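Local atomic coordinates of UL37 (Suid herpesvirus 1, PDB entry 4K70), a protein that serves as an inner tegument protein of the herpesvirus particle, probably helps control viral trafficking, and binds calcium in its N-terminal half. Residues 73-85 with 172-184. Numbering follows the deposited sequence.
Sequences AGLALWRLRHDWD and YDMDFVQDGLRYV. With CA (calcium ion), chain E.
Phe176 points its ring into the apolar centre, beside Leu77 and Leu80. Leu77 CB reaches Phe176 CE1 at 4.0 Å. Next to it, Met174 lays CG over one face of the Trp78 indole. The Met174 chain runs on extended (chi2 -168°, chi3 172°), which carries CE to Gly74 O.

Toward the other end, Trp84 is held between Gly180 CA on one face and the edge of the His82 ring, through CD2, on the other. Its NE1 donates in the indole plane to Phe176 O at 3.0 Å, on a carbonyl lone pair. That oxygen also takes the helical bond from Gly180 N. Trp84 CB sits over the face of the Tyr183 ring.

Polar bonds border this packing. Two lie where helix 175-188 begins. Asp175 N donates to Trp78 O (2.9 Å, nearly straight). Trp78 NE1 meets Asp173 OD2 at 3.1 Å, and Arg476 forms a salt bridge to the same oxygen. One water bridges His82 N and Asp179 OD2. Beyond the packed residues, Asp83 OD1 and OD2 and Asp85 OD2 bind calcium, each at 2.5 Å. Asp85 N also donates to Asp83 OD1. This Asx turn forms part of a surface calcium site, where the chain leaving helix 63-78 runs along helix 175-188.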
loop_
_atom_site.group_PDB
_atom_site.type_symbol
_atom_site.label_atom_id
_atom_site.label_comp_id
_atom_site.label_asym_id
_atom_site.label_seq_id
_atom_site.Cartn_x
_atom_site.Cartn_y
_atom_site.Cartn_z
ATOM N N ALA A 73 -27.130 10.423 4.174
ATOM C CA ALA A 73 -26.204 9.485 4.798
ATOM C C ALA A 73 -24.936 9.295 3.935
ATOM O O ALA A 73 -23.811 9.400 4.424
ATOM C CB ALA A 73 -26.887 8.161 5.069
ATOM N N GLY A 74 -25.124 9.052 2.645
ATOM C CA GLY A 74 -24.007 8.842 1.741
ATOM C C GLY A 74 -23.209 10.104 1.488
ATOM O O GLY A 74 -21.975 10.080 1.482
ATOM N N LEU A 75 -23.910 11.209 1.283
ATOM C CA LEU A 75 -23.260 12.489 1.049
ATOM C C LEU A 75 -22.407 12.898 2.244
ATOM O O LEU A 75 -21.338 13.462 2.064
ATOM C CB LEU A 75 -24.297 13.578 0.765
ATOM C CG LEU A 75 -25.101 13.436 -0.531
ATOM C CD1 LEU A 75 -26.198 14.503 -0.600
ATOM C CD2 LEU A 75 -24.165 13.520 -1.736
ATOM N N ALA A 76 -22.887 12.607 3.450
ATOM C CA ALA A 76 -22.165 12.943 4.680
ATOM C C ALA A 76 -20.924 12.072 4.852
ATOM O O ALA A 76 -19.890 12.528 5.330
ATOM C CB ALA A 76 -23.086 12.794 5.894
ATOM N N LEU A 77 -21.031 10.811 4.462
ATOM C CA LEU A 77 -19.920 9.880 4.599
ATOM C C LEU A 77 -18.842 10.117 3.548
ATOM O O LEU A 77 -17.681 9.753 3.750
ATOM C CB LEU A 77 -20.426 8.439 4.498
ATOM C CG LEU A 77 -20.761 7.628 5.748
ATOM C CD1 LEU A 77 -20.971 8.510 6.963
ATOM C CD2 LEU A 77 -21.987 6.758 5.487
ATOM N N TRP A 78 -19.221 10.740 2.436
ATOM C CA TRP A 78 -18.347 10.825 1.260
ATOM C C TRP A 78 -17.049 11.582 1.526
ATOM O O TRP A 78 -15.979 11.217 1.023
ATOM C CB TRP A 78 -19.079 11.519 0.115
ATOM C CG TRP A 78 -18.668 11.073 -1.266
ATOM C CD1 TRP A 78 -17.429 11.172 -1.837
ATOM C CD2 TRP A 78 -19.522 10.486 -2.264
ATOM N NE1 TRP A 78 -17.458 10.671 -3.128
ATOM C CE2 TRP A 78 -18.733 10.251 -3.411
ATOM C CE3 TRP A 78 -20.881 10.144 -2.298
ATOM C CZ2 TRP A 78 -19.255 9.679 -4.576
ATOM C CZ3 TRP A 78 -21.399 9.577 -3.461
ATOM C CH2 TRP A 78 -20.588 9.355 -4.582
ATOM N N ARG A 79 -17.143 12.667 2.284
ATOM C CA ARG A 79 -15.964 13.487 2.545
ATOM C C ARG A 79 -15.468 13.282 3.965
ATOM O O ARG A 79 -14.928 14.192 4.580
ATOM C CB ARG A 79 -16.255 14.963 2.269
ATOM C CG ARG A 79 -16.394 15.313 0.788
ATOM C CD ARG A 79 -17.208 16.596 0.577
ATOM N NE ARG A 79 -18.620 16.408 0.911
ATOM C CZ ARG A 79 -19.635 16.638 0.078
ATOM N NH1 ARG A 79 -19.409 17.087 -1.152
ATOM N NH2 ARG A 79 -20.887 16.423 0.478
ATOM N N LEU A 80 -15.627 12.067 4.473
ATOM C CA LEU A 80 -15.308 11.769 5.864
ATOM C C LEU A 80 -13.797 11.613 6.114
ATOM O O LEU A 80 -13.102 10.915 5.380
ATOM C CB LEU A 80 -16.061 10.507 6.293
ATOM C CG LEU A 80 -16.174 10.217 7.783
ATOM C CD1 LEU A 80 -16.977 11.319 8.449
ATOM C CD2 LEU A 80 -16.816 8.856 8.000
ATOM N N ARG A 81 -13.290 12.277 7.147
ATOM C CA ARG A 81 -11.911 12.074 7.581
ATOM C C ARG A 81 -11.888 11.287 8.889
ATOM O O ARG A 81 -12.201 11.822 9.957
ATOM C CB ARG A 81 -11.166 13.401 7.755
ATOM C CG ARG A 81 -9.662 13.197 7.995
ATOM C CD ARG A 81 -8.997 14.350 8.718
ATOM N NE ARG A 81 -8.833 15.524 7.873
ATOM C CZ ARG A 81 -7.904 15.645 6.928
ATOM N NH1 ARG A 81 -7.059 14.645 6.672
ATOM N NH2 ARG A 81 -7.839 16.764 6.218
ATOM N N HIS A 82 -11.532 10.012 8.795
ATOM C CA HIS A 82 -11.551 9.121 9.942
ATOM C C HIS A 82 -10.130 8.734 10.313
ATOM O O HIS A 82 -9.325 8.415 9.444
ATOM C CB HIS A 82 -12.358 7.853 9.622
ATOM C CG HIS A 82 -12.272 6.806 10.689
ATOM N ND1 HIS A 82 -12.547 7.071 12.017
ATOM C CD2 HIS A 82 -11.938 5.498 10.631
ATOM C CE1 HIS A 82 -12.387 5.969 12.725
ATOM N NE2 HIS A 82 -12.014 4.998 11.905
ATOM N N ASP A 83 -9.818 8.762 11.603
ATOM C CA ASP A 83 -8.488 8.392 12.068
ATOM C C ASP A 83 -8.427 6.882 12.232
ATOM O O ASP A 83 -8.933 6.349 13.212
ATOM C CB ASP A 83 -8.195 9.072 13.409
ATOM C CG ASP A 83 -6.769 8.855 13.877
ATOM O OD1 ASP A 83 -6.015 8.092 13.219
ATOM O OD2 ASP A 83 -6.406 9.452 14.904
ATOM N N TRP A 84 -7.806 6.187 11.275
ATOM C CA TRP A 84 -7.843 4.726 11.263
ATOM C C TRP A 84 -7.040 4.050 12.359
ATOM O O TRP A 84 -7.208 2.853 12.604
ATOM C CB TRP A 84 -7.470 4.171 9.868
ATOM C CG TRP A 84 -8.636 4.200 8.950
ATOM C CD1 TRP A 84 -8.806 4.999 7.850
ATOM C CD2 TRP A 84 -9.828 3.424 9.070
ATOM N NE1 TRP A 84 -10.021 4.737 7.261
ATOM C CE2 TRP A 84 -10.673 3.777 8.000
ATOM C CE3 TRP A 84 -10.261 2.444 9.977
ATOM C CZ2 TRP A 84 -11.931 3.192 7.809
ATOM C CZ3 TRP A 84 -11.518 1.869 9.796
ATOM C CH2 TRP A 84 -12.334 2.245 8.718
ATOM N N ASP A 85 -6.183 4.814 13.032
ATOM C CA ASP A 85 -5.515 4.323 14.234
ATOM C C ASP A 85 -6.502 3.922 15.327
ATOM O O ASP A 85 -6.181 3.114 16.201
ATOM C CB ASP A 85 -4.521 5.375 14.758
ATOM C CG ASP A 85 -3.403 5.641 13.769
ATOM O OD1 ASP A 85 -2.778 4.665 13.309
ATOM O OD2 ASP A 85 -3.173 6.818 13.418
ATOM N N TYR A 172 -16.500 3.373 -2.834
ATOM C CA TYR A 172 -15.099 3.393 -3.254
ATOM C C TYR A 172 -14.436 4.773 -3.264
ATOM O O TYR A 172 -13.339 4.940 -2.741
ATOM C CB TYR A 172 -14.954 2.739 -4.633
ATOM C CG TYR A 172 -13.537 2.678 -5.127
ATOM C CD1 TYR A 172 -12.650 1.746 -4.618
ATOM C CD2 TYR A 172 -13.085 3.554 -6.099
ATOM C CE1 TYR A 172 -11.340 1.684 -5.064
ATOM C CE2 TYR A 172 -11.776 3.515 -6.545
ATOM C CZ TYR A 172 -10.911 2.568 -6.027
ATOM O OH TYR A 172 -9.611 2.501 -6.473
ATOM N N ASP A 173 -15.089 5.760 -3.866
ATOM C CA ASP A 173 -14.516 7.092 -3.930
ATOM C C ASP A 173 -14.634 7.850 -2.591
ATOM O O ASP A 173 -14.197 8.985 -2.495
ATOM C CB ASP A 173 -15.186 7.908 -5.035
ATOM C CG ASP A 173 -14.494 9.248 -5.290
ATOM O OD1 ASP A 173 -13.280 9.246 -5.572
ATOM O OD2 ASP A 173 -15.164 10.304 -5.204
ATOM N N MET A 174 -15.239 7.252 -1.569
ATOM C CA MET A 174 -15.418 7.992 -0.310
ATOM C C MET A 174 -14.084 8.084 0.428
ATOM O O MET A 174 -13.313 7.126 0.451
ATOM C CB MET A 174 -16.485 7.363 0.579
ATOM C CG MET A 174 -17.867 7.247 -0.096
ATOM S SD MET A 174 -19.119 6.834 1.105
ATOM C CE MET A 174 -20.611 6.999 0.103
ATOM N N ASP A 175 -13.816 9.235 1.036
ATOM C CA ASP A 175 -12.506 9.475 1.647
ATOM C C ASP A 175 -12.111 8.433 2.690
ATOM O O ASP A 175 -10.965 7.976 2.710
ATOM C CB ASP A 175 -12.418 10.890 2.231
ATOM C CG ASP A 175 -12.486 11.967 1.158
ATOM O OD1 ASP A 175 -12.235 11.649 -0.020
ATOM O OD2 ASP A 175 -12.793 13.131 1.487
ATOM N N PHE A 176 -13.034 8.057 3.567
ATOM C CA PHE A 176 -12.680 7.082 4.598
ATOM C C PHE A 176 -12.251 5.723 4.014
ATOM O O PHE A 176 -11.427 5.013 4.598
ATOM C CB PHE A 176 -13.787 6.930 5.652
ATOM C CG PHE A 176 -15.005 6.204 5.162
ATOM C CD1 PHE A 176 -16.042 6.892 4.544
ATOM C CD2 PHE A 176 -15.129 4.838 5.349
ATOM C CE1 PHE A 176 -17.174 6.225 4.104
ATOM C CE2 PHE A 176 -16.262 4.159 4.904
ATOM C CZ PHE A 176 -17.286 4.857 4.281
ATOM N N VAL A 177 -12.795 5.363 2.856
ATOM C CA VAL A 177 -12.382 4.120 2.218
ATOM C C VAL A 177 -10.955 4.205 1.685
ATOM O O VAL A 177 -10.154 3.294 1.879
ATOM C CB VAL A 177 -13.321 3.717 1.070
ATOM C CG1 VAL A 177 -12.663 2.627 0.233
ATOM C CG2 VAL A 177 -14.676 3.250 1.630
ATOM N N GLN A 178 -10.653 5.292 0.992
ATOM C CA GLN A 178 -9.322 5.493 0.424
ATOM C C GLN A 178 -8.262 5.653 1.523
ATOM O O GLN A 178 -7.125 5.187 1.377
ATOM C CB GLN A 178 -9.337 6.691 -0.532
ATOM C CG GLN A 178 -10.243 6.443 -1.728
ATOM C CD GLN A 178 -9.747 5.262 -2.538
ATOM O OE1 GLN A 178 -8.541 5.063 -2.646
ATOM N NE2 GLN A 178 -10.662 4.472 -3.092
ATOM N N ASP A 179 -8.644 6.296 2.628
ATOM C CA ASP A 179 -7.767 6.373 3.792
ATOM C C ASP A 179 -7.566 4.992 4.404
ATOM O O ASP A 179 -6.467 4.663 4.842
ATOM C CB ASP A 179 -8.328 7.330 4.860
ATOM C CG ASP A 179 -8.246 8.795 4.442
ATOM O OD1 ASP A 179 -7.459 9.112 3.522
ATOM O OD2 ASP A 179 -8.977 9.626 5.028
ATOM N N GLY A 180 -8.627 4.187 4.443
ATOM C CA GLY A 180 -8.547 2.857 5.036
ATOM C C GLY A 180 -7.661 1.928 4.217
ATOM O O GLY A 180 -6.939 1.091 4.764
ATOM N N LEU A 181 -7.741 2.046 2.894
ATOM C CA LEU A 181 -6.854 1.282 1.998
ATOM C C LEU A 181 -5.375 1.604 2.250
ATOM O O LEU A 181 -4.522 0.711 2.300
ATOM C CB LEU A 181 -7.197 1.590 0.548
ATOM C CG LEU A 181 -8.579 1.111 0.087
ATOM C CD1 LEU A 181 -8.853 1.524 -1.347
ATOM C CD2 LEU A 181 -8.697 -0.408 0.247
ATOM N N ARG A 182 -5.076 2.887 2.390
ATOM C CA ARG A 182 -3.725 3.322 2.768
ATOM C C ARG A 182 -3.255 2.675 4.068
ATOM O O ARG A 182 -2.115 2.211 4.178
ATOM C CB ARG A 182 -3.677 4.841 2.903
ATOM C CG ARG A 182 -2.349 5.387 3.457
ATOM C CD ARG A 182 -2.435 6.897 3.591
ATOM N NE ARG A 182 -1.542 7.441 4.611
ATOM C CZ ARG A 182 -0.359 8.000 4.363
ATOM N NH1 ARG A 182 0.092 8.081 3.114
ATOM N NH2 ARG A 182 0.379 8.470 5.366
ATOM N N TYR A 183 -4.147 2.639 5.051
ATOM C CA TYR A 183 -3.842 2.062 6.348
ATOM C C TYR A 183 -3.578 0.574 6.262
ATOM O O TYR A 183 -2.655 0.063 6.896
ATOM C CB TYR A 183 -5.000 2.321 7.326
ATOM C CG TYR A 183 -4.691 1.946 8.759
ATOM C CD1 TYR A 183 -4.088 2.867 9.627
ATOM C CD2 TYR A 183 -4.984 0.674 9.250
ATOM C CE1 TYR A 183 -3.802 2.536 10.936
ATOM C CE2 TYR A 183 -4.695 0.333 10.568
ATOM C CZ TYR A 183 -4.110 1.269 11.403
ATOM O OH TYR A 183 -3.823 0.943 12.714
ATOM N N VAL A 184 -4.410 -0.138 5.503
ATOM C CA VAL A 184 -4.258 -1.580 5.393
ATOM C C VAL A 184 -2.934 -1.944 4.736
ATOM O O VAL A 184 -2.240 -2.849 5.193
ATOM C CB VAL A 184 -5.410 -2.211 4.575
ATOM C CG1 VAL A 184 -5.111 -3.668 4.279
ATOM C CG2 VAL A 184 -6.715 -2.084 5.352
HETATM CA CA CA E . -3.962 8.891 14.471
HETATM O O HOH W 1 -10.721 8.637 6.738
HETATM O O HOH W 2 -7.537 10.190 7.406
HETATM O O HOH W 3 -2.441 2.311 14.123
#